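Long-range contacts in fiber KNOB domain (Avirulent turkey hemorrhagic enteritis virus, PDB 4D63), which forms the trimeric head of the viral fibre and binds sialyllactose, and so probably attaches the virus to sialylated receptors on host cells: residues S126-V131 against V146-L151; I77-D82 against K177-F182; V135-N140 against G169-I174. All blocks are in the same frame, centred on the assembly; numbering follows the deposited sequence.

Interaction 1. Residues S126-V131 against V146-L151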
# COMPACT_ATOMS: atom_id res chain seq x y z
N SER A 126 8.53 -3.43 10.66
CA SER A 126 8.23 -3.08 9.27
C SER A 126 7.31 -1.84 9.18
O SER A 126 6.70 -1.41 10.18
CB SER A 126 7.51 -4.24 8.59
OG SER A 126 6.15 -4.28 8.99
N PRO A 127 7.19 -1.27 7.98
CA PRO A 127 6.07 -0.35 7.85
C PRO A 127 4.78 -1.15 7.73
O PRO A 127 4.78 -2.40 7.72
CB PRO A 127 6.37 0.43 6.56
CG PRO A 127 7.60 -0.21 5.99
CD PRO A 127 7.83 -1.52 6.69
N THR A 128 3.69 -0.39 7.71
CA THR A 128 2.34 -0.93 7.56
C THR A 128 2.05 -1.05 6.10
O THR A 128 2.29 -0.10 5.33
CB THR A 128 1.29 -0.01 8.18
OG1 THR A 128 1.56 0.20 9.60
CG2 THR A 128 -0.07 -0.61 8.02
N ILE A 129 1.53 -2.22 5.70
CA ILE A 129 1.04 -2.43 4.35
C ILE A 129 -0.43 -2.77 4.36
O ILE A 129 -0.89 -3.53 5.19
CB ILE A 129 1.86 -3.49 3.52
CG1 ILE A 129 1.67 -4.90 4.01
CG2 ILE A 129 3.34 -3.15 3.53
CD1 ILE A 129 2.18 -5.90 3.01
N PRO A 130 -1.20 -2.15 3.43
CA PRO A 130 -2.58 -2.55 3.28
C PRO A 130 -2.71 -3.79 2.38
O PRO A 130 -1.94 -3.97 1.44
CB PRO A 130 -3.24 -1.34 2.64
CG PRO A 130 -2.18 -0.28 2.51
CD PRO A 130 -0.87 -0.97 2.60
N VAL A 131 -3.71 -4.61 2.67
CA VAL A 131 -3.90 -5.88 1.99
C VAL A 131 -5.39 -6.15 1.79
O VAL A 131 -6.22 -5.43 2.36
CB VAL A 131 -3.27 -7.06 2.79
CG1 VAL A 131 -1.80 -6.81 3.02
CG2 VAL A 131 -3.99 -7.29 4.10
N VAL A 146 -10.26 -3.99 3.34
CA VAL A 146 -8.88 -3.53 3.34
C VAL A 146 -8.30 -3.68 4.75
O VAL A 146 -8.75 -3.00 5.71
CB VAL A 146 -8.76 -2.07 2.90
CG1 VAL A 146 -7.29 -1.68 2.75
CG2 VAL A 146 -9.54 -1.83 1.60
N GLY A 147 -7.33 -4.59 4.86
CA GLY A 147 -6.63 -4.84 6.12
C GLY A 147 -5.33 -4.09 6.12
O GLY A 147 -4.87 -3.61 5.06
N PHE A 148 -4.73 -3.94 7.29
CA PHE A 148 -3.44 -3.26 7.42
C PHE A 148 -2.49 -4.16 8.23
O PHE A 148 -2.81 -4.57 9.35
CB PHE A 148 -3.60 -1.90 8.09
CG PHE A 148 -4.28 -0.89 7.21
CD1 PHE A 148 -3.53 -0.08 6.36
CD2 PHE A 148 -5.65 -0.74 7.24
CE1 PHE A 148 -4.13 0.80 5.53
CE2 PHE A 148 -6.26 0.18 6.42
CZ PHE A 148 -5.51 0.97 5.58
N VAL A 149 -1.33 -4.46 7.68
CA VAL A 149 -0.45 -5.45 8.29
C VAL A 149 0.95 -4.89 8.56
O VAL A 149 1.51 -4.15 7.75
CB VAL A 149 -0.34 -6.69 7.40
CG1 VAL A 149 0.49 -7.77 8.07
CG2 VAL A 149 -1.74 -7.21 7.07
N ARG A 150 1.51 -5.27 9.68
CA ARG A 150 2.88 -4.93 10.06
C ARG A 150 3.57 -6.11 10.69
O ARG A 150 2.92 -6.98 11.33
CB ARG A 150 2.87 -3.90 11.18
CG ARG A 150 2.72 -2.47 10.79
CD ARG A 150 3.15 -1.64 11.99
NE ARG A 150 4.61 -1.64 12.09
CZ ARG A 150 5.31 -1.65 13.22
NH1 ARG A 150 4.71 -1.65 14.39
NH2 ARG A 150 6.63 -1.68 13.17
N LEU A 151 4.90 -6.09 10.65
CA LEU A 151 5.68 -6.99 11.49
C LEU A 151 6.30 -6.12 12.56
O LEU A 151 6.76 -5.00 12.28
CB LEU A 151 6.77 -7.67 10.68
CG LEU A 151 6.38 -8.48 9.45
CD1 LEU A 151 7.63 -8.95 8.71
CD2 LEU A 151 5.51 -9.69 9.79
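Arg150 comes side-on to Ser126 and closes two nitrogens on one carbonyl oxygen: NE reaches Ser126 O at 2.8 Å and NH2 at 3.0 Å. The oxygen sits in the guanidinium plane; NH2 takes a lone pair, while NE arrives tilted from the carbonyl plane. A bend about CG-CD (chi3 76°) turns the arginine's end toward this oxygen. Beside it, Ser126 OG accepts a nearly straight bond (178°) from Leu151 N at 2.8 Å and donates its own hydrogen to Pro127 O. Ser126 N completes this tight end by bonding Leu151 O.

Further along, Ile129 pairs with Val149 and Val131 with Gly147 through reciprocal antiparallel backbone bonds. On one face Val131 CG2 meets Val149 CG2 at 3.7 Å; on the other Pro130 CB touches Phe148 CE1 at 3.7 Å, and Thr128 CG2 lies at that ring's edge. Between the two strands the touch is looser at the partly exposed Val146 and Ile129, with Pro130 CB 4.1 Å from Val146 CG1; Phe182 and Met180 cover Ile129, and Phe148 of the third subunit packs on Val146.

Arg150 also makes a salt bridge to Glu125, a sialic acid pocket residue, and a hydrogen bond to Tyr93 of the second subunit. This is consistent with Arg150 acting from the second shell to hold the Glu125 carboxylate in place.

Interaction 2. Residues I77-D82 against K177-F182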
# COMPACT_ATOMS: atom_id res chain seq x y z
N ILE A 77 14.12 -6.32 2.51
CA ILE A 77 12.92 -6.44 1.72
C ILE A 77 12.49 -7.89 1.80
O ILE A 77 13.26 -8.79 1.51
CB ILE A 77 13.20 -6.06 0.27
CG1 ILE A 77 13.57 -4.58 0.19
CG2 ILE A 77 12.02 -6.42 -0.63
CD1 ILE A 77 14.00 -4.16 -1.20
N ILE A 78 11.24 -8.12 2.17
CA ILE A 78 10.76 -9.46 2.44
C ILE A 78 9.37 -9.68 1.83
O ILE A 78 8.43 -8.94 2.12
CB ILE A 78 10.74 -9.75 3.96
CG1 ILE A 78 10.05 -11.09 4.27
CG2 ILE A 78 10.08 -8.64 4.75
CD1 ILE A 78 10.46 -11.69 5.60
N GLN A 79 9.26 -10.73 1.02
CA GLN A 79 8.02 -11.09 0.40
C GLN A 79 7.52 -12.43 0.89
O GLN A 79 8.26 -13.40 0.85
CB GLN A 79 8.17 -11.15 -1.11
CG GLN A 79 6.85 -11.23 -1.85
CD GLN A 79 7.00 -11.36 -3.35
OE1 GLN A 79 7.71 -10.61 -3.98
NE2 GLN A 79 6.30 -12.30 -3.93
N PHE A 80 6.24 -12.49 1.29
CA PHE A 80 5.58 -13.76 1.58
C PHE A 80 5.19 -14.42 0.28
O PHE A 80 4.60 -13.78 -0.58
CB PHE A 80 4.38 -13.56 2.50
CG PHE A 80 4.75 -13.18 3.90
CD1 PHE A 80 5.26 -11.90 4.18
CD2 PHE A 80 4.62 -14.08 4.94
CE1 PHE A 80 5.63 -11.54 5.47
CE2 PHE A 80 5.01 -13.73 6.23
CZ PHE A 80 5.50 -12.46 6.49
N ILE A 81 5.51 -15.72 0.15
CA ILE A 81 5.41 -16.43 -1.12
C ILE A 81 4.41 -17.59 -1.20
O ILE A 81 4.27 -18.19 -2.27
CB ILE A 81 6.81 -16.94 -1.63
CG1 ILE A 81 7.35 -18.05 -0.70
CG2 ILE A 81 7.79 -15.78 -1.78
CD1 ILE A 81 8.61 -18.72 -1.18
N ASP A 82 3.72 -17.92 -0.12
CA ASP A 82 2.70 -18.99 -0.16
C ASP A 82 1.48 -18.71 -1.06
O ASP A 82 0.84 -19.64 -1.53
CB ASP A 82 2.21 -19.32 1.25
CG ASP A 82 3.29 -20.00 2.10
OD1 ASP A 82 4.00 -20.86 1.53
OD2 ASP A 82 3.44 -19.66 3.31
N LYS A 177 -5.47 -12.24 0.94
CA LYS A 177 -5.59 -12.58 -0.49
C LYS A 177 -4.60 -11.84 -1.38
O LYS A 177 -4.58 -12.06 -2.59
CB LYS A 177 -6.99 -12.21 -0.96
CG LYS A 177 -8.06 -12.83 -0.12
CD LYS A 177 -8.20 -14.30 -0.44
CE LYS A 177 -9.66 -14.71 -0.47
NZ LYS A 177 -10.47 -13.85 -1.39
N SER A 178 -3.87 -10.92 -0.77
CA SER A 178 -2.86 -10.08 -1.39
C SER A 178 -1.48 -10.71 -1.30
O SER A 178 -1.18 -11.37 -0.32
CB SER A 178 -2.73 -8.78 -0.56
OG SER A 178 -3.53 -7.76 -1.09
N VAL A 179 -0.62 -10.42 -2.28
CA VAL A 179 0.80 -10.74 -2.19
C VAL A 179 1.52 -9.63 -1.40
O VAL A 179 1.59 -8.46 -1.84
CB VAL A 179 1.45 -10.88 -3.59
CG1 VAL A 179 2.92 -11.28 -3.44
CG2 VAL A 179 0.71 -11.91 -4.40
N MET A 180 2.03 -10.00 -0.24
CA MET A 180 2.62 -9.07 0.71
C MET A 180 4.11 -8.96 0.51
O MET A 180 4.81 -9.95 0.54
CB MET A 180 2.41 -9.56 2.15
CG MET A 180 0.93 -9.54 2.57
SD MET A 180 0.67 -9.74 4.34
CE MET A 180 1.48 -11.32 4.58
N LEU A 181 4.60 -7.73 0.37
CA LEU A 181 6.03 -7.47 0.43
C LEU A 181 6.28 -6.24 1.31
O LEU A 181 5.63 -5.22 1.16
CB LEU A 181 6.61 -7.26 -0.98
CG LEU A 181 8.09 -6.83 -1.04
CD1 LEU A 181 8.72 -7.40 -2.30
CD2 LEU A 181 8.25 -5.31 -0.98
N PHE A 182 7.22 -6.37 2.24
CA PHE A 182 7.58 -5.32 3.13
C PHE A 182 8.96 -4.84 2.77
O PHE A 182 9.89 -5.66 2.70
CB PHE A 182 7.60 -5.82 4.59
CG PHE A 182 6.28 -6.37 5.08
CD1 PHE A 182 5.91 -7.67 4.81
CD2 PHE A 182 5.41 -5.56 5.82
CE1 PHE A 182 4.70 -8.15 5.27
CE2 PHE A 182 4.22 -6.05 6.27
CZ PHE A 182 3.86 -7.34 5.99
O HOH W 1 2.10 -12.67 0.18
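Met180 lays its methyl over a face of the Phe80 ring, with CE 4.0 Å from the ring centroid and offset toward the rim. The bend at the end of the methionine chain (chi3 -58°) puts CE on the ring, and SD stands above the same face at a greater distance, a Met-aromatic contact. Phe182 meets the same ring differently: the two aromatic groups touch rim to rim, Phe80 CE1 to Phe182 CE1 at 3.5 Å, their planes 69° apart, and neither lies over the other. Ile78 CG2 packs on Phe182 CB, on the same face of the sheet as Phe182.

On the other face of the sheet, away from Ile78 and Phe182, lie Gln79 and Leu181. The extended Gln79 chain runs past Met180 O and sets NE2 3.6 Å from Val179 CG1, while Ile77 CG2 reaches Leu181 CD1 at 3.8 Å.

These side chains are placed by the backbone pairing between the strands. Ile78 and Phe182 exchange two hydrogen bonds, Gln79 and Leu181 form the next, non-hydrogen-bonded pair, and Phe80 N binds Met180 O at 3.0 Å. Where direct pairing ends a water takes over, donating to Phe80 O at 2.8 Å and accepting from Met180 N. Farther out, Ile98 backs both Phe80 and Met180, and Val179 N is bound by Thr128 OG1 of the third subunit.

The C-terminal strand 181-185, the outermost strand of the sheet within this chain, thus joins strand 75-80 from far earlier in the sequence, an antiparallel pairing in keeping with the all-beta sandwich of adenovirus fibre heads.

Interaction 3. Residues V135-N140 against G169-I174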
# COMPACT_ATOMS: atom_id res chain seq x y z
N VAL A 135 -12.56 -11.95 5.91
CA VAL A 135 -12.72 -12.22 7.33
C VAL A 135 -13.93 -13.13 7.44
O VAL A 135 -15.03 -12.72 7.09
CB VAL A 135 -12.95 -10.91 8.06
CG1 VAL A 135 -13.36 -11.16 9.49
CG2 VAL A 135 -11.68 -10.06 8.02
N ILE A 136 -13.71 -14.39 7.84
CA ILE A 136 -14.79 -15.39 7.93
C ILE A 136 -15.29 -15.44 9.38
O ILE A 136 -14.49 -15.72 10.29
CB ILE A 136 -14.32 -16.83 7.59
CG1 ILE A 136 -13.34 -16.93 6.43
CG2 ILE A 136 -15.51 -17.74 7.33
CD1 ILE A 136 -13.87 -16.38 5.16
N LEU A 137 -16.58 -15.21 9.59
CA LEU A 137 -17.18 -15.30 10.93
C LEU A 137 -17.52 -16.75 11.29
O LEU A 137 -17.58 -17.63 10.41
CB LEU A 137 -18.44 -14.44 11.01
CG LEU A 137 -18.27 -12.94 10.83
CD1 LEU A 137 -19.54 -12.22 11.20
CD2 LEU A 137 -17.13 -12.42 11.69
N GLU A 138 -17.76 -17.01 12.57
CA GLU A 138 -18.12 -18.37 13.03
C GLU A 138 -19.40 -18.96 12.39
O GLU A 138 -19.50 -20.18 12.24
CB GLU A 138 -18.19 -18.45 14.56
CG GLU A 138 -16.88 -18.99 15.15
CD GLU A 138 -16.63 -18.59 16.59
OE1 GLU A 138 -17.60 -18.23 17.30
OE2 GLU A 138 -15.45 -18.63 17.00
N ASN A 139 -20.33 -18.09 12.00
CA ASN A 139 -21.55 -18.49 11.29
C ASN A 139 -21.34 -18.57 9.77
O ASN A 139 -22.30 -18.51 8.99
CB ASN A 139 -22.67 -17.50 11.60
CG ASN A 139 -22.41 -16.13 11.02
OD1 ASN A 139 -21.39 -15.90 10.37
ND2 ASN A 139 -23.32 -15.18 11.27
N ASN A 140 -20.06 -18.64 9.37
CA ASN A 140 -19.61 -18.74 7.97
C ASN A 140 -19.91 -17.54 7.04
O ASN A 140 -19.52 -17.58 5.87
CB ASN A 140 -20.10 -20.06 7.33
CG ASN A 140 -19.38 -21.28 7.87
OD1 ASN A 140 -18.18 -21.25 8.18
ND2 ASN A 140 -20.13 -22.38 7.97
N GLY A 169 -19.93 -10.31 14.56
CA GLY A 169 -19.70 -11.67 15.00
C GLY A 169 -18.25 -11.84 15.38
O GLY A 169 -17.46 -10.93 15.19
N ASN A 170 -17.93 -13.00 15.95
CA ASN A 170 -16.56 -13.44 16.19
C ASN A 170 -15.94 -14.06 14.93
O ASN A 170 -16.61 -14.78 14.17
CB ASN A 170 -16.50 -14.48 17.31
CG ASN A 170 -16.82 -13.90 18.68
OD1 ASN A 170 -16.89 -12.68 18.87
ND2 ASN A 170 -17.00 -14.79 19.64
N ILE A 171 -14.64 -13.83 14.75
CA ILE A 171 -13.91 -14.26 13.57
C ILE A 171 -13.34 -15.67 13.76
O ILE A 171 -12.69 -15.96 14.77
CB ILE A 171 -12.83 -13.21 13.21
CG1 ILE A 171 -13.54 -11.95 12.71
CG2 ILE A 171 -11.86 -13.69 12.14
CD1 ILE A 171 -12.65 -10.74 12.60
N LYS A 172 -13.63 -16.54 12.79
CA LYS A 172 -13.10 -17.90 12.72
C LYS A 172 -11.74 -17.88 11.96
O LYS A 172 -10.82 -18.65 12.23
CB LYS A 172 -14.12 -18.78 11.96
CG LYS A 172 -13.86 -20.29 11.97
CD LYS A 172 -14.07 -20.96 10.59
CE LYS A 172 -15.51 -20.91 10.09
NZ LYS A 172 -16.45 -21.69 10.95
N MET A 173 -11.62 -16.98 11.00
CA MET A 173 -10.50 -17.07 10.09
C MET A 173 -10.35 -15.76 9.33
O MET A 173 -11.34 -15.10 9.00
CB MET A 173 -10.73 -18.25 9.13
CG MET A 173 -9.75 -18.35 7.96
SD MET A 173 -10.03 -19.78 6.89
CE MET A 173 -8.92 -21.02 7.53
N ILE A 174 -9.10 -15.40 9.08
CA ILE A 174 -8.77 -14.29 8.23
C ILE A 174 -7.94 -14.87 7.09
O ILE A 174 -6.94 -15.56 7.34
CB ILE A 174 -7.95 -13.24 9.03
CG1 ILE A 174 -8.82 -12.67 10.16
CG2 ILE A 174 -7.47 -12.12 8.15
CD1 ILE A 174 -8.11 -11.74 11.11
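With CG1 of Val135 anti to its own amide nitrogen (chi1 170°) and CG1 of Ile171 swung opposite its carbonyl carbon (chi1 -69°), the two branches meet: Val135 CG1 lies 3.2 Å from Ile171 CD1, a distance so short that its exact value is doubtful. Leu137 CD2 adds a third apolar group, 3.8 Å from Ile171 CG1. Lys172 CG lies anti to the backbone N (chi1 -170°), and the chain then bends at each later torsion, so that its amine curls back over the turn and gives Asn140 OD1 a weak hydrogen bond.

The backbone between these groups is a classic beta bulge. Lys172 and Met173 both face Ile136, whose carbonyl oxygen accepts from Lys172 N at 2.8 Å and from Met173 N at 3.2 Å, both donors lying in the carbonyl plane. Ile136 N, in turn, bonds Met173 O at 2.7 Å, and the Ile136 and Met173 side chains run alongside each other. The extra residue shifts the register by one, and Leu137 now stands against Ile171 with side chains diverging.

Past the bulge, a type I turn from Leu137 to Asn140 leads from strand 129-137 into strand 142-154. Its start is tied to the other segment by Glu138 N to Asn170 O, at 3.0 Å. The exposed Glu138 and Asn170 side chains lie side by side with carboxylate and amide nearly perpendicular, OE1 of Glu138 resting 3.9 Å from CB of Asn170. Tyr114 of strand 113-120 packs against Ile171 and Ile174; separately, Ser102 OG bonds Ile171 O.

Interactions 1 and 2 are buried and touch: Phe182 packs on Ser126, Ile129 and Val149, and Ser178 on Val131. Both also meet neighbouring subunits, with Thr128 of one chain bonded to Val179 of the next. The centre of interaction 3 lies about 17 Å from the centre of the chain; this contact is only partly buried and touches no other subunit of the trimer. It shares strand 129-137 with interaction 1, one end of that strand pairing with 146-151 and the other with 169-174. Chemistry follows place: a guanidinium grip near the sialic acid pocket in interaction 1, aromatic and sulfur packing in interaction 2, and in interaction 3 a bulge and turn with exposed polar side chains.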